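Local structure of esterase D (Cellvibrio japonicus, 2W46) at residues A[47-52]-A[110-115]; A[56-61]-A[131-136]; A[14-19]-A[34-39]; A[74-79]-A[102-107]. The protein probably helps degrade plant cell-wall arabinoxylan, the part described here being its family 35 carbohydrate-binding module, which binds glucuronate and calcium. All blocks are in the same frame, centred on the assembly; numbering follows the deposited sequence.

Contact 1 (A[47-52]-A[110-115]); sequences VWAIDA and QGNNIV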
loop_
_atom_site.group_PDB
_atom_site.type_symbol
_atom_site.label_atom_id
_atom_site.label_comp_id
_atom_site.label_asym_id
_atom_site.label_seq_id
_atom_site.Cartn_x
_atom_site.Cartn_y
_atom_site.Cartn_z
ATOM N N VAL A 47 4.442 -3.835 2.482
ATOM C CA VAL A 47 4.087 -3.882 3.920
ATOM C C VAL A 47 4.544 -2.582 4.581
ATOM O O VAL A 47 5.647 -2.124 4.358
ATOM C CB VAL A 47 4.773 -5.115 4.630
ATOM C CG1 VAL A 47 4.426 -5.186 6.129
ATOM C CG2 VAL A 47 4.399 -6.398 3.903
ATOM N N TRP A 48 3.669 -1.990 5.385
ATOM C CA TRP A 48 3.990 -0.771 6.091
ATOM C C TRP A 48 3.635 -0.998 7.549
ATOM O O TRP A 48 2.965 -1.989 7.904
ATOM C CB TRP A 48 3.092 0.350 5.608
ATOM C CG TRP A 48 3.112 0.682 4.121
ATOM C CD1 TRP A 48 3.876 1.614 3.523
ATOM C CD2 TRP A 48 2.244 0.149 3.107
ATOM N NE1 TRP A 48 3.560 1.696 2.166
ATOM C CE2 TRP A 48 2.567 0.791 1.898
ATOM C CE3 TRP A 48 1.234 -0.829 3.104
ATOM C CZ2 TRP A 48 1.898 0.515 0.711
ATOM C CZ3 TRP A 48 0.569 -1.099 1.912
ATOM C CH2 TRP A 48 0.906 -0.442 0.740
ATOM N N ALA A 49 4.034 -0.042 8.395
ATOM C CA ALA A 49 3.676 -0.107 9.799
ATOM C C ALA A 49 3.253 1.272 10.242
ATOM O O ALA A 49 3.913 2.266 9.947
ATOM C CB ALA A 49 4.804 -0.620 10.668
ATOM N N ILE A 50 2.154 1.302 10.982
ATOM C CA ILE A 50 1.567 2.538 11.470
ATOM C C ILE A 50 1.280 2.400 12.985
ATOM O O ILE A 50 0.688 1.394 13.433
ATOM C CB ILE A 50 0.226 2.780 10.724
ATOM C CG1 ILE A 50 0.454 2.967 9.216
ATOM C CG2 ILE A 50 -0.526 3.989 11.282
ATOM C CD1 ILE A 50 -0.738 2.418 8.436
ATOM N N ASP A 51 1.671 3.420 13.747
ATOM C CA ASP A 51 1.303 3.512 15.168
ATOM C C ASP A 51 0.110 4.473 15.272
ATOM O O ASP A 51 0.169 5.589 14.765
ATOM C CB ASP A 51 2.509 4.046 15.984
ATOM C CG ASP A 51 2.222 4.089 17.469
ATOM O OD1 ASP A 51 2.494 3.086 18.160
ATOM O OD2 ASP A 51 1.685 5.107 17.919
ATOM N N ALA A 52 -0.965 4.025 15.916
ATOM C CA ALA A 52 -2.148 4.837 16.164
ATOM C C ALA A 52 -2.241 5.081 17.658
ATOM O O ALA A 52 -2.117 4.140 18.461
ATOM C CB ALA A 52 -3.417 4.097 15.672
ATOM N N GLN A 110 -5.210 0.633 18.683
ATOM C CA GLN A 110 -4.257 1.508 19.377
ATOM C C GLN A 110 -2.904 0.787 19.356
ATOM O O GLN A 110 -2.839 -0.432 19.578
ATOM C CB GLN A 110 -4.663 1.819 20.839
ATOM C CG GLN A 110 -3.818 2.928 21.433
ATOM C CD GLN A 110 -4.141 3.317 22.897
ATOM O OE1 GLN A 110 -5.010 2.741 23.541
ATOM N NE2 GLN A 110 -3.382 4.276 23.427
ATOM N N GLY A 111 -1.840 1.516 19.042
ATOM C CA GLY A 111 -0.531 0.876 18.974
ATOM C C GLY A 111 -0.128 0.496 17.569
ATOM O O GLY A 111 -0.538 1.154 16.592
ATOM N N ASN A 112 0.683 -0.564 17.465
ATOM C CA ASN A 112 1.249 -0.985 16.137
ATOM C C ASN A 112 0.274 -1.707 15.227
ATOM O O ASN A 112 -0.523 -2.555 15.661
ATOM C CB ASN A 112 2.518 -1.820 16.329
ATOM C CG ASN A 112 3.547 -1.552 15.276
ATOM O OD1 ASN A 112 3.971 -0.410 15.056
ATOM N ND2 ASN A 112 3.996 -2.611 14.639
ATOM N N ASN A 113 0.316 -1.345 13.943
ATOM C CA ASN A 113 -0.584 -1.917 12.944
ATOM C C ASN A 113 0.285 -2.211 11.741
ATOM O O ASN A 113 0.716 -1.275 11.063
ATOM C CB ASN A 113 -1.667 -0.920 12.492
ATOM C CG ASN A 113 -2.726 -0.660 13.552
ATOM O OD1 ASN A 113 -3.808 -1.266 13.534
ATOM N ND2 ASN A 113 -2.429 0.269 14.465
ATOM N N ILE A 114 0.638 -3.475 11.555
ATOM C CA ILE A 114 1.350 -3.876 10.332
ATOM C C ILE A 114 0.296 -4.067 9.229
ATOM O O ILE A 114 -0.642 -4.902 9.367
ATOM C CB ILE A 114 2.174 -5.188 10.540
ATOM C CG1 ILE A 114 3.190 -5.033 11.693
ATOM C CG2 ILE A 114 2.855 -5.630 9.225
ATOM C CD1 ILE A 114 4.108 -3.874 11.482
ATOM N N VAL A 115 0.416 -3.266 8.164
ATOM C CA VAL A 115 -0.521 -3.276 7.057
ATOM C C VAL A 115 0.164 -3.949 5.853
ATOM O O VAL A 115 1.142 -3.425 5.334
ATOM C CB VAL A 115 -0.975 -1.827 6.696
ATOM C CG1 VAL A 115 -1.872 -1.801 5.462
ATOM C CG2 VAL A 115 -1.669 -1.130 7.924
HETATM O O HOH W 1 4.311 1.300 17.144
#
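Two neighbouring antiparallel strands of one sheet of the carbohydrate-binding module's beta-sandwich meet here, with Trp48, Ile50 and Ala52 paired in turn with Val115, Asn113 and Gly111 as hydrogen-bonded pairs. At one end Trp48 N reaches Val115 O at 2.9 Å, and at the other Gly111 N gives Ala52 O a nearly straight bond of 2.7 Å. The Ile50–Asn113 pair is less regular: Asn113 N bonds Ile50 O only weakly, at 127°, and a long, weak bond from the Asn113 amide reaches the same oxygen. That amide is held more firmly by Val109 O.

The two faces differ. On the inner one, the CE3 edge of the Trp48 indole lies 4.0 Å from Val115 CG1, while Ile50 CD1 meets the other branch, Val115 CG2, at 3.7 Å. On the outer one, Ile114 CG1 is anti to the carbonyl carbon (chi1 -58°), and the chain beyond it carries CD1 to 3.4 Å from Ala49 CB, a tight fit. One water donates to both Asp51 OD1 and Asn112 OD1, the latter also accepting from Asn142 N.

Strands 16-19 and 138-140 pair with the other edge of 45-52, and 127-134 packs against Trp48 and Ile50 from the opposing sheet.

Contact 2 (A[56-61]-A[131-136]); sequences GRRTLT and LSVVGG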
loop_
_atom_site.group_PDB
_atom_site.type_symbol
_atom_site.label_atom_id
_atom_site.label_comp_id
_atom_site.label_asym_id
_atom_site.label_seq_id
_atom_site.Cartn_x
_atom_site.Cartn_y
_atom_site.Cartn_z
ATOM N N GLY A 56 -9.632 3.100 16.063
ATOM C CA GLY A 56 -10.652 3.914 15.408
ATOM C C GLY A 56 -10.531 3.781 13.911
ATOM O O GLY A 56 -9.514 3.244 13.406
ATOM N N ARG A 57 -11.554 4.256 13.207
ATOM C CA ARG A 57 -11.582 4.092 11.730
ATOM C C ARG A 57 -10.584 5.024 11.072
ATOM O O ARG A 57 -10.499 6.194 11.432
ATOM C CB ARG A 57 -12.973 4.387 11.142
ATOM C CG ARG A 57 -14.094 3.481 11.606
ATOM C CD ARG A 57 -14.017 2.121 10.965
ATOM N NE ARG A 57 -14.537 2.062 9.599
ATOM C CZ ARG A 57 -14.578 0.929 8.912
ATOM N NH1 ARG A 57 -14.095 -0.161 9.469
ATOM N NH2 ARG A 57 -15.064 0.881 7.683
ATOM N N ARG A 58 -9.867 4.511 10.076
ATOM C CA ARG A 58 -8.990 5.322 9.238
ATOM C C ARG A 58 -9.374 5.146 7.768
ATOM O O ARG A 58 -9.906 4.091 7.397
ATOM C CB ARG A 58 -7.531 4.880 9.428
ATOM C CG ARG A 58 -6.787 5.667 10.493
ATOM C CD ARG A 58 -7.212 5.228 11.904
ATOM N NE ARG A 58 -6.473 5.997 12.908
ATOM C CZ ARG A 58 -6.504 5.724 14.214
ATOM N NH1 ARG A 58 -7.191 4.657 14.654
ATOM N NH2 ARG A 58 -5.838 6.512 15.080
ATOM N N THR A 59 -9.086 6.153 6.948
ATOM C CA THR A 59 -9.203 6.033 5.507
ATOM C C THR A 59 -7.804 5.864 4.930
ATOM O O THR A 59 -6.918 6.711 5.165
ATOM C CB THR A 59 -9.932 7.250 4.874
ATOM O OG1 THR A 59 -11.257 7.391 5.467
ATOM C CG2 THR A 59 -10.061 7.059 3.297
ATOM N N LEU A 60 -7.599 4.768 4.212
ATOM C CA LEU A 60 -6.325 4.500 3.560
ATOM C C LEU A 60 -6.461 4.841 2.092
ATOM O O LEU A 60 -7.451 4.476 1.446
ATOM C CB LEU A 60 -5.906 3.022 3.701
ATOM C CG LEU A 60 -5.843 2.364 5.081
ATOM C CD1 LEU A 60 -5.187 0.949 4.990
ATOM C CD2 LEU A 60 -5.134 3.278 6.094
ATOM N N THR A 61 -5.468 5.547 1.562
ATOM C CA THR A 61 -5.443 5.852 0.151
ATOM C C THR A 61 -4.149 5.298 -0.461
ATOM O O THR A 61 -3.026 5.643 -0.016
ATOM C CB THR A 61 -5.469 7.357 -0.076
ATOM O OG1 THR A 61 -6.606 7.914 0.573
ATOM C CG2 THR A 61 -5.549 7.696 -1.598
ATOM N N LEU A 131 1.244 5.064 0.459
ATOM C CA LEU A 131 0.052 4.843 1.288
ATOM C C LEU A 131 -0.179 6.103 2.121
ATOM O O LEU A 131 0.738 6.583 2.787
ATOM C CB LEU A 131 0.247 3.657 2.251
ATOM C CG LEU A 131 -0.899 3.401 3.233
ATOM C CD1 LEU A 131 -2.151 2.938 2.482
ATOM C CD2 LEU A 131 -0.478 2.308 4.267
ATOM N N SER A 132 -1.403 6.624 2.077
ATOM C CA SER A 132 -1.786 7.758 2.897
ATOM C C SER A 132 -2.845 7.308 3.915
ATOM O O SER A 132 -3.719 6.532 3.594
ATOM C CB SER A 132 -2.348 8.857 2.006
ATOM O OG SER A 132 -2.596 10.006 2.788
ATOM N N VAL A 133 -2.740 7.806 5.140
ATOM C CA VAL A 133 -3.559 7.348 6.251
ATOM C C VAL A 133 -4.106 8.570 6.974
ATOM O O VAL A 133 -3.316 9.440 7.392
ATOM C CB VAL A 133 -2.728 6.518 7.268
ATOM C CG1 VAL A 133 -3.650 5.886 8.370
ATOM C CG2 VAL A 133 -1.902 5.430 6.532
ATOM N N VAL A 134 -5.433 8.636 7.130
ATOM C CA VAL A 134 -6.118 9.762 7.799
ATOM C C VAL A 134 -7.055 9.206 8.891
ATOM O O VAL A 134 -7.820 8.274 8.606
ATOM C CB VAL A 134 -6.980 10.610 6.784
ATOM C CG1 VAL A 134 -7.424 11.908 7.399
ATOM C CG2 VAL A 134 -6.229 10.924 5.511
ATOM N N GLY A 135 -7.015 9.787 10.093
ATOM C CA GLY A 135 -7.843 9.377 11.210
ATOM C C GLY A 135 -7.015 9.504 12.480
ATOM O O GLY A 135 -6.029 8.725 12.688
ATOM N N GLY A 136 -7.394 10.480 13.318
ATOM C CA GLY A 136 -6.769 10.660 14.655
ATOM C C GLY A 136 -5.289 10.965 14.487
ATOM O O GLY A 136 -4.904 11.740 13.602
#
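Arg58 and Gly135 meet where strand 56-61 runs past the end of strand 131-134, and the arginine side chain can be followed along its partner. Arg58 CB starts 3.5 Å from Val134 O. Arg58 CG stays beside that carbonyl and also touches Val133 CG1 at 3.8 Å, the two side chains crossing at a slant. The chain then bends at chi2 (76°), which turns CD and the guanidinium along the backbone toward Gly135. There Arg58 NE donates to Gly135 O at 2.8 Å, from above the carbonyl plane and with a bent N-H...O angle of 136°; NH2 adds a weak bond to the same oxygen. Arg58 NH1 turns back to its own strand and bonds Gly56 O at 3.0 Å, with Ser54 O as a further acceptor. The planar group is thus held by backbone carbonyls from both segments and from Ser54, neutral partners that would help accommodate the largely buried charge.

Beyond the arginine the strands pair regularly. Thr59 with Val134 and Thr61 with Ser132 are hydrogen-bonded antiparallel pairs; Ser132 N to Thr61 O measures 2.8 Å. Between them Leu60 and Val133 form a non-hydrogen-bonded pair whose side chains lie side by side and point the same way, Leu60 CD2 being 3.8 Å from Val133 CG1. Leu131 CD1 also rests against Leu60 CB.

In the four-stranded sheet these are the two central strands, flanked by 7-10 beyond 127-134 and by 99-108 beyond 56-65, while strand 45-52 of the facing sheet packs on Leu131, Val133 and Arg58.

Contact 3 (A[14-19]-A[34-39]); sequences AGFCRV and GFANTN. With NA (sodium ion), chain D; CA (calcium ion), chain C.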
loop_
_atom_site.group_PDB
_atom_site.type_symbol
_atom_site.label_atom_id
_atom_site.label_comp_id
_atom_site.label_asym_id
_atom_site.label_seq_id
_atom_site.Cartn_x
_atom_site.Cartn_y
_atom_site.Cartn_z
ATOM N N ALA A 14 10.571 6.048 7.049
ATOM C CA ALA A 14 10.097 5.352 8.214
ATOM C C ALA A 14 8.671 4.867 8.008
ATOM O O ALA A 14 7.825 5.602 7.499
ATOM C CB ALA A 14 10.164 6.281 9.436
ATOM N N GLY A 15 8.429 3.618 8.359
ATOM C CA GLY A 15 7.093 3.023 8.272
ATOM C C GLY A 15 6.918 2.189 7.023
ATOM O O GLY A 15 5.892 1.551 6.846
ATOM N N PHE A 16 7.894 2.228 6.129
ATOM C CA PHE A 16 7.852 1.340 4.969
ATOM C C PHE A 16 8.656 0.100 5.341
ATOM O O PHE A 16 9.840 0.211 5.667
ATOM C CB PHE A 16 8.423 2.003 3.713
ATOM C CG PHE A 16 8.280 1.147 2.459
ATOM C CD1 PHE A 16 7.199 1.329 1.586
ATOM C CD2 PHE A 16 9.215 0.165 2.161
ATOM C CE1 PHE A 16 7.070 0.533 0.401
ATOM C CE2 PHE A 16 9.073 -0.660 1.001
ATOM C CZ PHE A 16 7.995 -0.454 0.130
ATOM N N CYS A 17 8.023 -1.080 5.320
ATOM C CA CYS A 17 8.680 -2.287 5.844
ATOM C C CYS A 17 9.272 -3.261 4.845
ATOM O O CYS A 17 10.297 -3.906 5.144
ATOM C CB CYS A 17 7.716 -3.059 6.779
ATOM S SG CYS A 17 7.271 -2.011 8.231
ATOM N N ARG A 18 8.607 -3.462 3.702
ATOM C CA ARG A 18 9.038 -4.523 2.802
ATOM C C ARG A 18 8.311 -4.443 1.476
ATOM O O ARG A 18 7.148 -4.072 1.405
ATOM C CB ARG A 18 8.739 -5.920 3.425
ATOM C CG ARG A 18 9.495 -7.075 2.743
ATOM C CD ARG A 18 9.092 -8.462 3.296
ATOM N NE ARG A 18 7.883 -9.007 2.680
ATOM C CZ ARG A 18 6.752 -9.312 3.316
ATOM N NH1 ARG A 18 6.626 -9.098 4.634
ATOM N NH2 ARG A 18 5.736 -9.850 2.621
ATOM N N VAL A 19 9.004 -4.832 0.421
ATOM C CA VAL A 19 8.320 -5.210 -0.804
ATOM C C VAL A 19 8.915 -6.567 -1.199
ATOM O O VAL A 19 10.108 -6.768 -1.092
ATOM C CB VAL A 19 8.526 -4.160 -1.934
ATOM C CG1 VAL A 19 10.036 -3.811 -2.070
ATOM C CG2 VAL A 19 7.880 -4.676 -3.293
ATOM N N GLY A 34 10.582 6.644 -5.398
ATOM C CA GLY A 34 10.230 5.523 -6.279
ATOM C C GLY A 34 8.823 4.994 -6.119
ATOM O O GLY A 34 7.889 5.745 -5.807
ATOM N N PHE A 35 8.680 3.709 -6.413
ATOM C CA PHE A 35 7.422 2.990 -6.196
ATOM C C PHE A 35 7.798 1.532 -5.988
ATOM O O PHE A 35 8.873 1.074 -6.445
ATOM C CB PHE A 35 6.466 3.153 -7.406
ATOM C CG PHE A 35 7.114 2.878 -8.771
ATOM C CD1 PHE A 35 7.224 1.569 -9.289
ATOM C CD2 PHE A 35 7.591 3.933 -9.548
ATOM C CE1 PHE A 35 7.823 1.347 -10.582
ATOM C CE2 PHE A 35 8.161 3.714 -10.785
ATOM C CZ PHE A 35 8.290 2.426 -11.298
ATOM N N ALA A 36 6.928 0.785 -5.331
ATOM C CA ALA A 36 7.151 -0.655 -5.167
ATOM C C ALA A 36 6.614 -1.404 -6.376
ATOM O O ALA A 36 5.472 -1.188 -6.797
ATOM C CB ALA A 36 6.467 -1.136 -3.895
ATOM N N ASN A 37 7.456 -2.293 -6.908
ATOM C CA ASN A 37 7.159 -3.156 -8.043
ATOM C C ASN A 37 7.245 -4.597 -7.537
ATOM O O ASN A 37 8.329 -5.113 -7.357
ATOM C CB ASN A 37 8.206 -2.909 -9.145
ATOM C CG ASN A 37 8.035 -3.815 -10.347
ATOM O OD1 ASN A 37 7.100 -4.605 -10.408
ATOM N ND2 ASN A 37 8.936 -3.703 -11.319
ATOM N N THR A 38 6.116 -5.241 -7.278
ATOM C CA THR A 38 6.124 -6.601 -6.751
ATOM C C THR A 38 6.602 -7.641 -7.763
ATOM O O THR A 38 6.453 -7.453 -8.987
ATOM C CB THR A 38 4.722 -7.039 -6.249
ATOM O OG1 THR A 38 3.777 -6.884 -7.296
ATOM C CG2 THR A 38 4.271 -6.194 -5.047
ATOM N N ASN A 39 7.156 -8.751 -7.252
ATOM C CA ASN A 39 7.229 -9.984 -8.047
ATOM C C ASN A 39 5.864 -10.271 -8.699
ATOM O O ASN A 39 4.824 -9.948 -8.132
ATOM C CB ASN A 39 7.598 -11.192 -7.145
ATOM C CG ASN A 39 8.959 -11.034 -6.490
ATOM O OD1 ASN A 39 9.861 -10.433 -7.058
ATOM N ND2 ASN A 39 9.106 -11.577 -5.299
HETATM NA NA NA D . 5.349 -5.971 -10.694
HETATM CA CA CA C . 6.665 6.684 -3.852
HETATM O O HOH W 2 4.155 -4.177 -9.342
HETATM O O HOH W 3 3.523 -7.344 -10.197
HETATM O O HOH W 4 4.506 -4.213 -12.355
HETATM O O HOH W 5 6.032 -6.954 -12.609
#
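Val19 and Ala36 make the closest approach, Val19 CG2 lying 3.9 Å from Ala36 CB. Val19 has CG1 in the crowded position between its backbone N and carbonyl carbon (chi1 49°), which leaves CG2 anti to the N and directed at the other strand; the same methyl touches Thr38 CG2 more loosely. From a direction roughly at right angles, Phe16 offers its ring edge: CZ of Phe16 is 4.4 Å from Ala36 CB, and that methyl lies near the ring plane. No hydrogen bond joins the two segments.

The next shell fixes these groups. Phe16 meets the Trp48 ring with the planes nearly perpendicular, and both Phe16 and Ala36 touch Ile23. A classic beta bulge, in which Cys17 and Arg18 both face Val47, lies between Phe16 and Val19, and Cys17 is tied to Cys143 by a disulfide.

Segment 34-39 also carries ligands for two metals. Gly34 O binds calcium at 2.5 Å, alongside Gln10, Glu11, Thr31 and Asp129. Asn37 OD1 binds sodium at 2.2 Å and Thr38 O at 2.5 Å, and four waters bring the coordination number to six. Asp24 accepts a bond from Asn37 ND2, which fixes the amide with its oxygen toward the ion, while Thr38 OG1 donates to one of the sodium-bound waters and is also bonded by Leu125 N.

The same Asn37 and Thr38 bind calcium, and Asn37 glucuronate, in another structure of this protein; here sodium is bound and no sugar is present. The apolar contact thus adjoins residues of the ligand-binding site of this CBM35 beta-sandwich.

Contact 4 (A[74-79]-A[102-107]); sequences GSLVIN and ATIDVD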
loop_
_atom_site.group_PDB
_atom_site.type_symbol
_atom_site.label_atom_id
_atom_site.label_comp_id
_atom_site.label_asym_id
_atom_site.label_seq_id
_atom_site.Cartn_x
_atom_site.Cartn_y
_atom_site.Cartn_z
ATOM N N GLY A 74 -5.884 -6.479 -4.662
ATOM C CA GLY A 74 -5.030 -6.758 -3.530
ATOM C C GLY A 74 -5.855 -7.251 -2.340
ATOM O O GLY A 74 -7.086 -7.000 -2.248
ATOM N N SER A 75 -5.192 -8.004 -1.472
ATOM C CA SER A 75 -5.729 -8.323 -0.163
ATOM C C SER A 75 -5.023 -7.401 0.808
ATOM O O SER A 75 -3.797 -7.300 0.770
ATOM C CB SER A 75 -5.434 -9.805 0.185
ATOM O OG SER A 75 -5.495 -9.955 1.587
ATOM N N LEU A 76 -5.779 -6.682 1.640
ATOM C CA LEU A 76 -5.157 -5.805 2.633
ATOM C C LEU A 76 -5.452 -6.363 4.020
ATOM O O LEU A 76 -6.581 -6.529 4.406
ATOM C CB LEU A 76 -5.643 -4.359 2.490
ATOM C CG LEU A 76 -4.899 -3.300 3.323
ATOM C CD1 LEU A 76 -4.871 -1.956 2.598
ATOM C CD2 LEU A 76 -5.519 -3.150 4.717
ATOM N N VAL A 77 -4.394 -6.702 4.751
ATOM C CA VAL A 77 -4.554 -7.384 6.030
ATOM C C VAL A 77 -3.816 -6.608 7.107
ATOM O O VAL A 77 -2.703 -6.165 6.895
ATOM C CB VAL A 77 -3.983 -8.823 5.957
ATOM C CG1 VAL A 77 -4.027 -9.466 7.309
ATOM C CG2 VAL A 77 -4.751 -9.668 4.881
ATOM N N ILE A 78 -4.441 -6.476 8.263
ATOM C CA ILE A 78 -3.871 -5.717 9.359
ATOM C C ILE A 78 -3.518 -6.654 10.498
ATOM O O ILE A 78 -4.364 -7.461 10.954
ATOM C CB ILE A 78 -4.812 -4.626 9.816
ATOM C CG1 ILE A 78 -5.236 -3.805 8.598
ATOM C CG2 ILE A 78 -4.193 -3.813 11.042
ATOM C CD1 ILE A 78 -6.032 -2.570 8.919
ATOM N N ASN A 79 -2.266 -6.548 10.942
ATOM C CA ASN A 79 -1.722 -7.396 12.006
ATOM C C ASN A 79 -1.950 -8.896 11.787
ATOM O O ASN A 79 -2.414 -9.602 12.706
ATOM C CB ASN A 79 -2.258 -6.960 13.372
ATOM C CG ASN A 79 -1.660 -5.671 13.831
ATOM O OD1 ASN A 79 -2.286 -4.919 14.577
ATOM N ND2 ASN A 79 -0.454 -5.379 13.360
ATOM N N ALA A 102 -6.767 4.182 -4.878
ATOM C CA ALA A 102 -7.830 3.298 -4.431
ATOM C C ALA A 102 -7.946 3.652 -2.981
ATOM O O ALA A 102 -6.932 3.823 -2.315
ATOM C CB ALA A 102 -7.423 1.865 -4.567
ATOM N N THR A 103 -9.172 3.735 -2.488
ATOM C CA THR A 103 -9.414 4.147 -1.116
ATOM C C THR A 103 -10.202 3.070 -0.371
ATOM O O THR A 103 -11.026 2.353 -0.980
ATOM C CB THR A 103 -10.168 5.449 -1.056
ATOM O OG1 THR A 103 -10.242 5.875 0.317
ATOM C CG2 THR A 103 -11.556 5.293 -1.575
ATOM N N ILE A 104 -9.944 2.945 0.927
ATOM C CA ILE A 104 -10.561 1.878 1.715
ATOM C C ILE A 104 -10.564 2.329 3.169
ATOM O O ILE A 104 -9.540 2.786 3.674
ATOM C CB ILE A 104 -9.786 0.543 1.561
ATOM C CG1 ILE A 104 -10.406 -0.579 2.379
ATOM C CG2 ILE A 104 -8.332 0.719 1.927
ATOM C CD1 ILE A 104 -11.063 -1.602 1.594
ATOM N N ASP A 105 -11.715 2.224 3.829
ATOM C CA ASP A 105 -11.746 2.507 5.270
ATOM C C ASP A 105 -11.474 1.213 6.009
ATOM O O ASP A 105 -11.958 0.150 5.603
ATOM C CB ASP A 105 -13.099 3.044 5.695
ATOM C CG ASP A 105 -13.395 4.396 5.123
ATOM O OD1 ASP A 105 -12.513 5.051 4.523
ATOM O OD2 ASP A 105 -14.552 4.813 5.275
ATOM N N VAL A 106 -10.715 1.314 7.100
ATOM C CA VAL A 106 -10.303 0.193 7.888
ATOM C C VAL A 106 -10.398 0.606 9.354
ATOM O O VAL A 106 -10.459 1.797 9.667
ATOM C CB VAL A 106 -8.841 -0.217 7.578
ATOM C CG1 VAL A 106 -8.661 -0.611 6.072
ATOM C CG2 VAL A 106 -7.839 0.891 7.993
ATOM N N ASP A 107 -10.369 -0.367 10.249
ATOM C CA ASP A 107 -10.143 -0.050 11.676
ATOM C C ASP A 107 -8.687 -0.289 11.979
ATOM O O ASP A 107 -8.151 -1.331 11.600
ATOM C CB ASP A 107 -11.009 -0.942 12.546
ATOM C CG ASP A 107 -12.442 -0.467 12.590
ATOM O OD1 ASP A 107 -12.732 0.543 13.282
ATOM O OD2 ASP A 107 -13.263 -1.096 11.936
#
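Ile78 and Val106 face each other across the interior of the module, their side chains slanting past one another while their strands run roughly parallel, at 23° and with axes 9.2 Å apart. Ile78 reaches across with an extended chain: with CG1 anti to the carbonyl carbon (chi1 -52°) and chi2 at -172°, CD1 is carried to 3.9 Å from Val106 CB. Ile78 CD1 also lies 3.6 Å from Asp107 O, in the backbone just after the valine. Val106 turns CG2 into the position between its own N and carbonyl carbon, and that methyl also touches Ile78 CD1, at 4.0 Å.

Leu76, two residues back on the same face, packs more loosely: in the modelled conformer, one of two, Leu76 CD2 lies 4.3 Å from Val106 CG1 and Leu76 CD1 lies 4.4 Å from Ile104 CG2. Leu60 of the neighbouring strand 56-65 touches both Leu76 and Ile104, while Tyr86 packs on Val106 and its hydroxyl bonds Asp107 N. The Asp107 side chain leads away from strand 74-78 to a salt bridge with Arg57.

No hydrogen bond links the two segments. Strand 74-78 belongs to one sheet and 99-108 to the other, and what joins them is apolar packing between the two sheets of the sandwich, away from the metal and sugar sites, that depends on shape more than on polar direction.

How the contacts relate
Contacts 1 and 2 pair strands within a sheet by backbone hydrogen bonds, one in each layer of the sandwich; contacts 3 and 4 bring together strands that share no backbone bond and rely on apolar side chains. Contacts 1 and 2 meet face to face, Ile50 on Val133 and Trp48 on Leu131, so their inner faces form one core; the outer face of contact 2 is largely polar or exposed, that of contact 1 mixed apolar and polar. Contact 4 is the buried one, and it bridges the sheets: strand 74-78 pairs with 111-119 of contact 1, and 99-108 with 56-65 of contact 2. Contact 3, centred about 19 Å from contact 2, alone combines packing with metal ligands.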